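Local coordinates for vesicular integral-membrane protein VIP36 (Canis lupus familiaris, PDB 2DUR), which acts as an intracellular lectin of the early secretory pathway, binding high-mannose glycans with calcium as cofactor and helping to transport and sort the glycoproteins that carry them, at residues M66-K71 with I85-T90; I111-Y116 with T165-R170; T177-L182 with W188-D193. One frame throughout, in Å; residues are numbered along the deposited sequence.

Interaction 1. Residues M66-K71 with I85-T90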
loop_
_atom_site.group_PDB
_atom_site.type_symbol
_atom_site.label_atom_id
_atom_site.label_comp_id
_atom_site.label_asym_id
_atom_site.label_seq_id
_atom_site.Cartn_x
_atom_site.Cartn_y
_atom_site.Cartn_z
ATOM N N MET A 66 4.298 2.063 8.655
ATOM C CA MET A 66 4.511 2.883 7.449
ATOM C C MET A 66 3.485 4.009 7.369
ATOM O O MET A 66 2.284 3.786 7.473
ATOM C CB MET A 66 4.387 1.998 6.186
ATOM C CG MET A 66 4.596 2.785 4.866
ATOM S SD MET A 66 6.331 3.223 4.601
ATOM C CE MET A 66 6.974 1.770 3.771
ATOM N N HIS A 67 3.957 5.249 7.201
ATOM C CA HIS A 67 3.058 6.359 6.988
ATOM C C HIS A 67 3.164 6.825 5.553
ATOM O O HIS A 67 4.254 7.106 5.067
ATOM C CB HIS A 67 3.416 7.544 7.882
ATOM C CG HIS A 67 3.250 7.260 9.335
ATOM N ND1 HIS A 67 3.604 8.168 10.312
ATOM C CD2 HIS A 67 2.782 6.167 9.981
ATOM C CE1 HIS A 67 3.354 7.642 11.500
ATOM N NE2 HIS A 67 2.853 6.432 11.329
ATOM N N VAL A 68 2.038 6.913 4.879
ATOM C CA VAL A 68 2.057 7.288 3.451
ATOM C C VAL A 68 1.296 8.571 3.276
ATOM O O VAL A 68 0.122 8.648 3.589
ATOM C CB VAL A 68 1.430 6.156 2.562
ATOM C CG1 VAL A 68 1.519 6.513 1.073
ATOM C CG2 VAL A 68 2.129 4.855 2.829
ATOM N N HIS A 69 1.981 9.598 2.775
ATOM C CA HIS A 69 1.309 10.802 2.371
ATOM C C HIS A 69 1.072 10.662 0.855
ATOM O O HIS A 69 2.034 10.607 0.085
ATOM C CB HIS A 69 2.219 11.996 2.683
ATOM C CG HIS A 69 1.664 13.311 2.247
ATOM N ND1 HIS A 69 2.409 14.471 2.288
ATOM C CD2 HIS A 69 0.456 13.654 1.749
ATOM C CE1 HIS A 69 1.673 15.475 1.851
ATOM N NE2 HIS A 69 0.485 15.011 1.515
ATOM N N PHE A 70 -0.194 10.549 0.490
ATOM C CA PHE A 70 -0.583 10.287 -0.907
ATOM C C PHE A 70 -1.576 11.340 -1.347
ATOM O O PHE A 70 -2.117 12.091 -0.537
ATOM C CB PHE A 70 -1.191 8.876 -1.024
ATOM C CG PHE A 70 -2.526 8.733 -0.341
ATOM C CD1 PHE A 70 -2.580 8.444 1.038
ATOM C CD2 PHE A 70 -3.729 8.921 -1.035
ATOM C CE1 PHE A 70 -3.827 8.350 1.697
ATOM C CE2 PHE A 70 -4.980 8.803 -0.394
ATOM C CZ PHE A 70 -5.027 8.528 1.003
ATOM N N LYS A 71 -1.836 11.411 -2.650
ATOM C CA LYS A 71 -2.898 12.269 -3.135
ATOM C C LYS A 71 -3.541 11.624 -4.352
ATOM O O LYS A 71 -2.842 11.332 -5.323
ATOM C CB LYS A 71 -2.362 13.659 -3.499
ATOM C CG LYS A 71 -3.452 14.662 -3.629
ATOM C CD LYS A 71 -2.907 16.037 -4.011
ATOM C CE LYS A 71 -4.047 16.958 -4.415
ATOM N NZ LYS A 71 -4.921 17.380 -3.266
ATOM N N ILE A 85 -4.913 2.967 -5.782
ATOM C CA ILE A 85 -3.541 2.710 -5.389
ATOM C C ILE A 85 -3.479 1.394 -4.626
ATOM O O ILE A 85 -4.414 1.086 -3.879
ATOM C CB ILE A 85 -3.019 3.869 -4.448
ATOM C CG1 ILE A 85 -2.816 5.158 -5.261
ATOM C CG2 ILE A 85 -1.738 3.451 -3.700
ATOM C CD1 ILE A 85 -2.533 6.404 -4.366
ATOM N N ALA A 86 -2.373 0.663 -4.782
ATOM C CA ALA A 86 -2.047 -0.482 -3.888
ATOM C C ALA A 86 -0.718 -0.215 -3.203
ATOM O O ALA A 86 0.210 0.299 -3.823
ATOM C CB ALA A 86 -1.959 -1.789 -4.675
ATOM N N LEU A 87 -0.652 -0.539 -1.913
ATOM C CA LEU A 87 0.580 -0.525 -1.139
ATOM C C LEU A 87 0.943 -1.966 -0.882
ATOM O O LEU A 87 0.065 -2.754 -0.564
ATOM C CB LEU A 87 0.343 0.175 0.204
ATOM C CG LEU A 87 -0.178 1.598 0.051
ATOM C CD1 LEU A 87 -0.505 2.192 1.418
ATOM C CD2 LEU A 87 0.840 2.477 -0.702
ATOM N N TRP A 88 2.231 -2.286 -0.991
ATOM C CA TRP A 88 2.687 -3.646 -0.994
ATOM C C TRP A 88 3.749 -3.906 0.041
ATOM O O TRP A 88 4.643 -3.074 0.264
ATOM C CB TRP A 88 3.290 -3.974 -2.368
ATOM C CG TRP A 88 2.335 -3.794 -3.485
ATOM C CD1 TRP A 88 2.266 -2.735 -4.346
ATOM C CD2 TRP A 88 1.299 -4.700 -3.873
ATOM N NE1 TRP A 88 1.237 -2.920 -5.250
ATOM C CE2 TRP A 88 0.654 -4.139 -5.008
ATOM C CE3 TRP A 88 0.866 -5.963 -3.388
ATOM C CZ2 TRP A 88 -0.427 -4.765 -5.647
ATOM C CZ3 TRP A 88 -0.197 -6.610 -4.057
ATOM C CH2 TRP A 88 -0.824 -6.020 -5.177
ATOM N N TYR A 89 3.670 -5.088 0.634
ATOM C CA TYR A 89 4.794 -5.675 1.361
ATOM C C TYR A 89 4.870 -7.122 0.879
ATOM O O TYR A 89 4.119 -7.995 1.336
ATOM C CB TYR A 89 4.564 -5.554 2.870
ATOM C CG TYR A 89 5.619 -6.235 3.697
ATOM C CD1 TYR A 89 6.868 -5.646 3.874
ATOM C CD2 TYR A 89 5.371 -7.478 4.300
ATOM C CE1 TYR A 89 7.858 -6.272 4.630
ATOM C CE2 TYR A 89 6.365 -8.125 5.078
ATOM C CZ TYR A 89 7.595 -7.499 5.245
ATOM O OH TYR A 89 8.570 -8.125 6.007
ATOM N N THR A 90 5.729 -7.352 -0.111
ATOM C CA THR A 90 5.659 -8.596 -0.881
ATOM C C THR A 90 7.006 -9.227 -1.175
ATOM O O THR A 90 8.047 -8.568 -1.187
ATOM C CB THR A 90 4.905 -8.410 -2.228
ATOM O OG1 THR A 90 5.533 -7.381 -3.014
ATOM C CG2 THR A 90 3.432 -8.068 -2.005
#
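I85, which meets F70 across this contact, is tied to the neighbouring strand through its backbone: I85 O accepts a hydrogen bond from L113 N of the next strand in its own sheet. On the facing layer V68, the partner of L87, is held likewise, V68 N bonding to L167 O. These backbone groups bond within their own sheets, and the side chains that meet between 66-71 and 85-90 are apolar. Those of V68 and L87 overlap flank to flank, running in opposite senses. The methyl V68 CG2, lying beside its own backbone N, comes 4.0 Å from L87 CD1, while both valine methyls stand farther, at similar distance, from L87 CD2. One pair of positions along, the extended chain of I85 (chi2 170°) carries CD1 to the phenyl ring of F70, 4.3 Å from F70 CD2, an oblique approach. The F70 ring also packs on L113. Further apolar groups pack around the contact: L87 rests on A207 and I111, and I85 on A209. The alternation of a strand sends H67 and H69 to the other surface of their sheet, where they meet aromatic rings. The CA atoms of V68 and L87 are 9.2 Å apart, and the gap between the two sheets of the beta sandwich is bridged by side chains. Being buried and free of directional bonds, this contact rests on dispersion and the exclusion of water, while hydrogen bonds inside each sheet set the strand registers.

Interaction 2. Residues I111-Y116 with T165-R170. With CA (calcium ion), chain E.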
loop_
_atom_site.group_PDB
_atom_site.type_symbol
_atom_site.label_atom_id
_atom_site.label_comp_id
_atom_site.label_asym_id
_atom_site.label_seq_id
_atom_site.Cartn_x
_atom_site.Cartn_y
_atom_site.Cartn_z
ATOM N N ILE A 111 -2.477 -3.508 0.627
ATOM C CA ILE A 111 -3.488 -2.590 1.097
ATOM C C ILE A 111 -3.978 -1.866 -0.163
ATOM O O ILE A 111 -3.208 -1.162 -0.846
ATOM C CB ILE A 111 -2.946 -1.589 2.151
ATOM C CG1 ILE A 111 -2.184 -2.336 3.280
ATOM C CG2 ILE A 111 -4.091 -0.699 2.690
ATOM C CD1 ILE A 111 -0.686 -2.430 3.065
ATOM N N PHE A 112 -5.260 -2.033 -0.469
ATOM C CA PHE A 112 -5.823 -1.433 -1.681
ATOM C C PHE A 112 -6.627 -0.206 -1.321
ATOM O O PHE A 112 -7.453 -0.267 -0.422
ATOM C CB PHE A 112 -6.791 -2.419 -2.341
ATOM C CG PHE A 112 -6.178 -3.733 -2.718
ATOM C CD1 PHE A 112 -4.973 -3.792 -3.420
ATOM C CD2 PHE A 112 -6.807 -4.914 -2.340
ATOM C CE1 PHE A 112 -4.417 -5.029 -3.792
ATOM C CE2 PHE A 112 -6.294 -6.144 -2.736
ATOM C CZ PHE A 112 -5.088 -6.203 -3.431
ATOM N N LEU A 113 -6.448 0.875 -2.082
ATOM C CA LEU A 113 -7.263 2.092 -1.944
ATOM C C LEU A 113 -8.020 2.172 -3.277
ATOM O O LEU A 113 -7.506 2.704 -4.273
ATOM C CB LEU A 113 -6.348 3.308 -1.753
ATOM C CG LEU A 113 -5.670 3.446 -0.387
ATOM C CD1 LEU A 113 -4.508 2.497 -0.296
ATOM C CD2 LEU A 113 -5.170 4.877 -0.209
ATOM N N ASP A 114 -9.208 1.574 -3.297
ATOM C CA ASP A 114 -9.971 1.341 -4.538
ATOM C C ASP A 114 -11.011 2.453 -4.680
ATOM O O ASP A 114 -11.848 2.615 -3.805
ATOM C CB ASP A 114 -10.647 -0.046 -4.424
ATOM C CG ASP A 114 -11.359 -0.483 -5.705
ATOM O OD1 ASP A 114 -11.725 -1.688 -5.821
ATOM O OD2 ASP A 114 -11.548 0.364 -6.604
ATOM N N THR A 115 -10.967 3.208 -5.784
ATOM C CA THR A 115 -11.832 4.361 -5.956
ATOM C C THR A 115 -13.014 4.141 -6.904
ATOM O O THR A 115 -13.831 5.030 -7.084
ATOM C CB THR A 115 -11.051 5.557 -6.516
ATOM O OG1 THR A 115 -10.508 5.186 -7.780
ATOM C CG2 THR A 115 -9.891 5.990 -5.584
ATOM N N TYR A 116 -13.102 2.967 -7.527
ATOM C CA TYR A 116 -14.149 2.720 -8.517
ATOM C C TYR A 116 -14.875 1.395 -8.253
ATOM O O TYR A 116 -14.218 0.359 -8.253
ATOM C CB TYR A 116 -13.542 2.695 -9.926
ATOM C CG TYR A 116 -14.566 2.398 -10.979
ATOM C CD1 TYR A 116 -15.620 3.285 -11.222
ATOM C CD2 TYR A 116 -14.497 1.217 -11.730
ATOM C CE1 TYR A 116 -16.573 3.000 -12.184
ATOM C CE2 TYR A 116 -15.453 0.932 -12.705
ATOM C CZ TYR A 116 -16.495 1.830 -12.906
ATOM O OH TYR A 116 -17.455 1.559 -13.861
ATOM N N THR A 165 -3.737 14.197 2.721
ATOM C CA THR A 165 -4.337 12.909 3.100
ATOM C C THR A 165 -3.225 11.893 3.364
ATOM O O THR A 165 -2.239 11.779 2.597
ATOM C CB THR A 165 -5.281 12.373 1.986
ATOM O OG1 THR A 165 -4.583 12.378 0.722
ATOM C CG2 THR A 165 -6.546 13.205 1.891
ATOM N N PHE A 166 -3.378 11.152 4.466
ATOM C CA PHE A 166 -2.351 10.203 4.906
ATOM C C PHE A 166 -2.961 8.869 5.279
ATOM O O PHE A 166 -4.145 8.795 5.679
ATOM C CB PHE A 166 -1.607 10.694 6.164
ATOM C CG PHE A 166 -1.011 12.059 6.033
ATOM C CD1 PHE A 166 -1.795 13.189 6.303
ATOM C CD2 PHE A 166 0.338 12.207 5.741
ATOM C CE1 PHE A 166 -1.250 14.477 6.208
ATOM C CE2 PHE A 166 0.896 13.502 5.631
ATOM C CZ PHE A 166 0.084 14.627 5.880
ATOM N N LEU A 167 -2.133 7.829 5.134
ATOM C CA LEU A 167 -2.475 6.460 5.592
ATOM C C LEU A 167 -1.393 5.938 6.508
ATOM O O LEU A 167 -0.224 6.207 6.298
ATOM C CB LEU A 167 -2.610 5.522 4.370
ATOM C CG LEU A 167 -3.400 4.237 4.623
ATOM C CD1 LEU A 167 -4.851 4.575 4.638
ATOM C CD2 LEU A 167 -3.101 3.245 3.511
ATOM N N ALA A 168 -1.776 5.183 7.539
ATOM C CA ALA A 168 -0.800 4.484 8.351
ATOM C C ALA A 168 -1.087 2.989 8.301
ATOM O O ALA A 168 -2.245 2.580 8.371
ATOM C CB ALA A 168 -0.841 4.989 9.790
ATOM N N VAL A 169 -0.025 2.205 8.134
ATOM C CA VAL A 169 -0.118 0.740 8.169
ATOM C C VAL A 169 0.875 0.265 9.202
ATOM O O VAL A 169 2.075 0.450 9.050
ATOM C CB VAL A 169 0.220 0.109 6.793
ATOM C CG1 VAL A 169 0.098 -1.413 6.888
ATOM C CG2 VAL A 169 -0.711 0.672 5.676
ATOM N N ARG A 170 0.366 -0.379 10.242
ATOM C CA ARG A 170 1.185 -0.838 11.368
ATOM C C ARG A 170 1.125 -2.356 11.412
ATOM O O ARG A 170 0.049 -2.933 11.316
ATOM C CB ARG A 170 0.655 -0.275 12.693
ATOM C CG ARG A 170 1.527 -0.641 13.908
ATOM C CD ARG A 170 0.858 -0.150 15.213
ATOM N NE ARG A 170 1.638 -0.511 16.408
ATOM C CZ ARG A 170 1.540 -1.655 17.104
ATOM N NH1 ARG A 170 0.655 -2.615 16.783
ATOM N NH2 ARG A 170 2.330 -1.831 18.165
HETATM CA CA CA E . -12.541 -1.310 -8.165
HETATM O O HOH W 1 -10.926 0.046 -9.391
HETATM O O HOH W 2 -11.183 -3.325 -8.424
#
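I111 approaches L167 and V169 through two branches whose directions its torsions set: CG1 lies beside the backbone N (chi1 -50°), and chi2, at 94°, is turned well off a staggered value to bring CD1 to the valine. I111 and V169 meet tip to tip, CD1 being 4.0 Å from V169 CG1 and nearly as close to CG2. The other branch, I111 CG2, stands 4.1 Å from L167 CD2. That same leucine methyl, L167 CD2, is 4.1 Å from L113 CD1, so it is shared by I111 and L113 while the two leucines run past each other in opposite senses. The strand axes are 10.6 Å apart at this point, and L87 adds its side chain to both I111 and L167.

Where strand 111-114 ends, the chemistry changes. D114 grips the calcium ion with both carboxylate oxygens, OD1 and OD2 each at 2.5 Å, and Y116 O adds a bond of 2.4 Å. D114 OD2 also accepts from Y116 N (3.2 Å, 162° at the hydrogen), an Asx turn that probably helps to place the Y116 carbonyl at the metal. Two waters, N118 and D145 complete the shell, and Y116 touches bound mannose. A strand with an apolar flank in the sandwich and a calcium-bearing loop at its end is the arrangement of the L-type, legume-lectin-like carbohydrate site.

Interaction 3. Residues T177-L182 with W188-D193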
loop_
_atom_site.group_PDB
_atom_site.type_symbol
_atom_site.label_atom_id
_atom_site.label_comp_id
_atom_site.label_asym_id
_atom_site.label_seq_id
_atom_site.Cartn_x
_atom_site.Cartn_y
_atom_site.Cartn_z
ATOM N N THR A 177 -2.877 -3.029 11.549
ATOM C CA THR A 177 -3.781 -1.895 11.754
ATOM C C THR A 177 -3.592 -0.916 10.603
ATOM O O THR A 177 -2.465 -0.565 10.246
ATOM C CB THR A 177 -3.497 -1.169 13.118
ATOM O OG1 THR A 177 -3.420 -2.133 14.179
ATOM C CG2 THR A 177 -4.559 -0.151 13.412
ATOM N N VAL A 178 -4.700 -0.489 10.026
ATOM C CA VAL A 178 -4.664 0.561 9.006
ATOM C C VAL A 178 -5.501 1.719 9.516
ATOM O O VAL A 178 -6.654 1.518 9.911
ATOM C CB VAL A 178 -5.248 0.050 7.654
ATOM C CG1 VAL A 178 -5.163 1.141 6.596
ATOM C CG2 VAL A 178 -4.509 -1.211 7.205
ATOM N N MET A 179 -4.912 2.919 9.528
ATOM C CA MET A 179 -5.596 4.132 9.985
ATOM C C MET A 179 -5.509 5.207 8.908
ATOM O O MET A 179 -4.622 5.167 8.071
ATOM C CB MET A 179 -4.962 4.628 11.284
ATOM C CG MET A 179 -4.903 3.545 12.336
ATOM S SD MET A 179 -4.093 4.046 13.866
ATOM C CE MET A 179 -2.383 4.164 13.330
ATOM N N THR A 180 -6.420 6.171 8.949
ATOM C CA THR A 180 -6.421 7.228 7.943
ATOM C C THR A 180 -6.349 8.593 8.632
ATOM O O THR A 180 -6.747 8.740 9.805
ATOM C CB THR A 180 -7.681 7.174 7.073
ATOM O OG1 THR A 180 -8.837 7.360 7.883
ATOM C CG2 THR A 180 -7.820 5.806 6.357
ATOM N N ASP A 181 -5.855 9.572 7.883
ATOM C CA ASP A 181 -5.888 10.987 8.311
ATOM C C ASP A 181 -6.324 11.778 7.090
ATOM O O ASP A 181 -5.494 12.189 6.288
ATOM C CB ASP A 181 -4.526 11.420 8.847
ATOM C CG ASP A 181 -4.429 12.943 9.115
ATOM O OD1 ASP A 181 -5.456 13.648 9.068
ATOM O OD2 ASP A 181 -3.287 13.391 9.324
ATOM N N LEU A 182 -7.632 11.942 6.958
ATOM C CA LEU A 182 -8.228 12.500 5.740
ATOM C C LEU A 182 -9.015 13.790 5.927
ATOM O O LEU A 182 -9.407 14.403 4.936
ATOM C CB LEU A 182 -9.142 11.472 5.063
ATOM C CG LEU A 182 -8.592 10.052 4.874
ATOM C CD1 LEU A 182 -9.721 9.129 4.406
ATOM C CD2 LEU A 182 -7.406 10.019 3.921
ATOM N N TRP A 188 -5.126 10.061 13.576
ATOM C CA TRP A 188 -5.326 8.750 12.918
ATOM C C TRP A 188 -6.689 8.181 13.311
ATOM O O TRP A 188 -6.946 7.958 14.489
ATOM C CB TRP A 188 -4.252 7.763 13.334
ATOM C CG TRP A 188 -2.851 8.080 12.869
ATOM C CD1 TRP A 188 -1.751 8.274 13.654
ATOM C CD2 TRP A 188 -2.407 8.212 11.515
ATOM N NE1 TRP A 188 -0.645 8.515 12.878
ATOM C CE2 TRP A 188 -1.020 8.491 11.557
ATOM C CE3 TRP A 188 -3.048 8.122 10.269
ATOM C CZ2 TRP A 188 -0.258 8.696 10.396
ATOM C CZ3 TRP A 188 -2.296 8.338 9.119
ATOM C CH2 TRP A 188 -0.916 8.608 9.190
ATOM N N LYS A 189 -7.546 7.915 12.327
ATOM C CA LYS A 189 -8.851 7.315 12.552
ATOM C C LYS A 189 -8.802 5.851 12.122
ATOM O O LYS A 189 -8.246 5.545 11.074
ATOM C CB LYS A 189 -9.890 8.059 11.708
ATOM C CG LYS A 189 -11.297 7.487 11.761
ATOM C CD LYS A 189 -12.155 8.045 10.637
ATOM C CE LYS A 189 -13.650 7.781 10.834
ATOM N NZ LYS A 189 -13.977 6.669 11.781
ATOM N N ASN A 190 -9.388 4.955 12.906
ATOM C CA ASN A 190 -9.248 3.554 12.551
ATOM C C ASN A 190 -9.989 3.194 11.269
ATOM O O ASN A 190 -11.053 3.736 10.959
ATOM C CB ASN A 190 -9.652 2.610 13.678
ATOM C CG ASN A 190 -9.306 1.159 13.346
ATOM O OD1 ASN A 190 -10.206 0.319 13.236
ATOM N ND2 ASN A 190 -8.011 0.875 13.098
ATOM N N CYS A 191 -9.412 2.257 10.531
ATOM C CA CYS A 191 -10.021 1.730 9.322
ATOM C C CYS A 191 -10.118 0.204 9.465
ATOM O O CYS A 191 -11.207 -0.370 9.414
ATOM C CB CYS A 191 -9.218 2.156 8.091
ATOM S SG CYS A 191 -9.803 1.420 6.550
ATOM N N ILE A 192 -8.968 -0.407 9.711
ATOM C CA ILE A 192 -8.835 -1.853 9.851
ATOM C C ILE A 192 -8.006 -2.118 11.105
ATOM O O ILE A 192 -7.013 -1.422 11.371
ATOM C CB ILE A 192 -8.094 -2.431 8.624
ATOM C CG1 ILE A 192 -8.931 -2.242 7.361
ATOM C CG2 ILE A 192 -7.662 -3.902 8.882
ATOM C CD1 ILE A 192 -8.042 -2.276 6.081
ATOM N N ASP A 193 -8.417 -3.111 11.891
ATOM C CA ASP A 193 -7.600 -3.550 13.011
ATOM C C ASP A 193 -7.889 -5.028 13.234
ATOM O O ASP A 193 -8.938 -5.409 13.772
ATOM C CB ASP A 193 -7.918 -2.725 14.272
ATOM C CG ASP A 193 -6.838 -2.790 15.342
ATOM O OD1 ASP A 193 -5.726 -3.319 15.143
ATOM O OD2 ASP A 193 -7.132 -2.225 16.430
HETATM O O HOH W 3 -10.607 5.427 8.432
#
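Backbone hydrogen bonds come first. T180 and K189 form an antiparallel hydrogen-bonded pair, each giving its N-H to the other's carbonyl, T180 N to K189 O at 2.9 Å and K189 N to T180 O at 2.8 Å. Further along, C191 and I192 both face V178 in a classic beta bulge. V178 O takes N-H groups from C191, more bent at 137°, and from I192, while V178 N gives to I192 O (2.8 Å).

Among side-chain polar contacts, N190 ND2 sits above the carbonyl plane of I192 O (3.0 Å), opposite V178 N. T177 OG1 donates to D193 OD1 at 2.8 Å from above the carboxylate plane; D193 OD2 has a salt bridge with R175. A water joins T180 OG1 (2.7 Å) to N190 O.

Aromatic and apolar packing divides by face. M179, bent at chi3 (-71°), lays CE over the five-membered ring of W188, a CH-pi contact 24° off the normal and 4.3 Å from its centroid; the oblique SD makes a Met-aromatic contact. On the face that carries V178 and I192, turned toward V131 of the other sheet, V178 CG2 lies 3.9 Å from I192 CD1.

Hydrogen bonds and apolar contacts thus hold the hairpin's strands together, and the C191-C154 disulfide ties it to the facing sheet.

The three contacts follow one another along the chain and step across the same beta sandwich. Interactions 1 and 2, with centres about 7 Å apart, each join the two sheets: strands 84-90 and 109-114 are neighbours in one, 64-73 and 165-172 in the other. Interaction 3 is a hairpin within the second sheet, its centre about 9 Å from that of interaction 2 and about 13 Å from that of interaction 1. Strand 175-181 continues the sheet directly from 165-172, through backbone bonds such as A168 N to M179 O. Hydrophobic layering and sheet bonding thus form one framework, with the calcium-binding D114 at the end of strand 109-114 and other parts of the chain completing the glycan site.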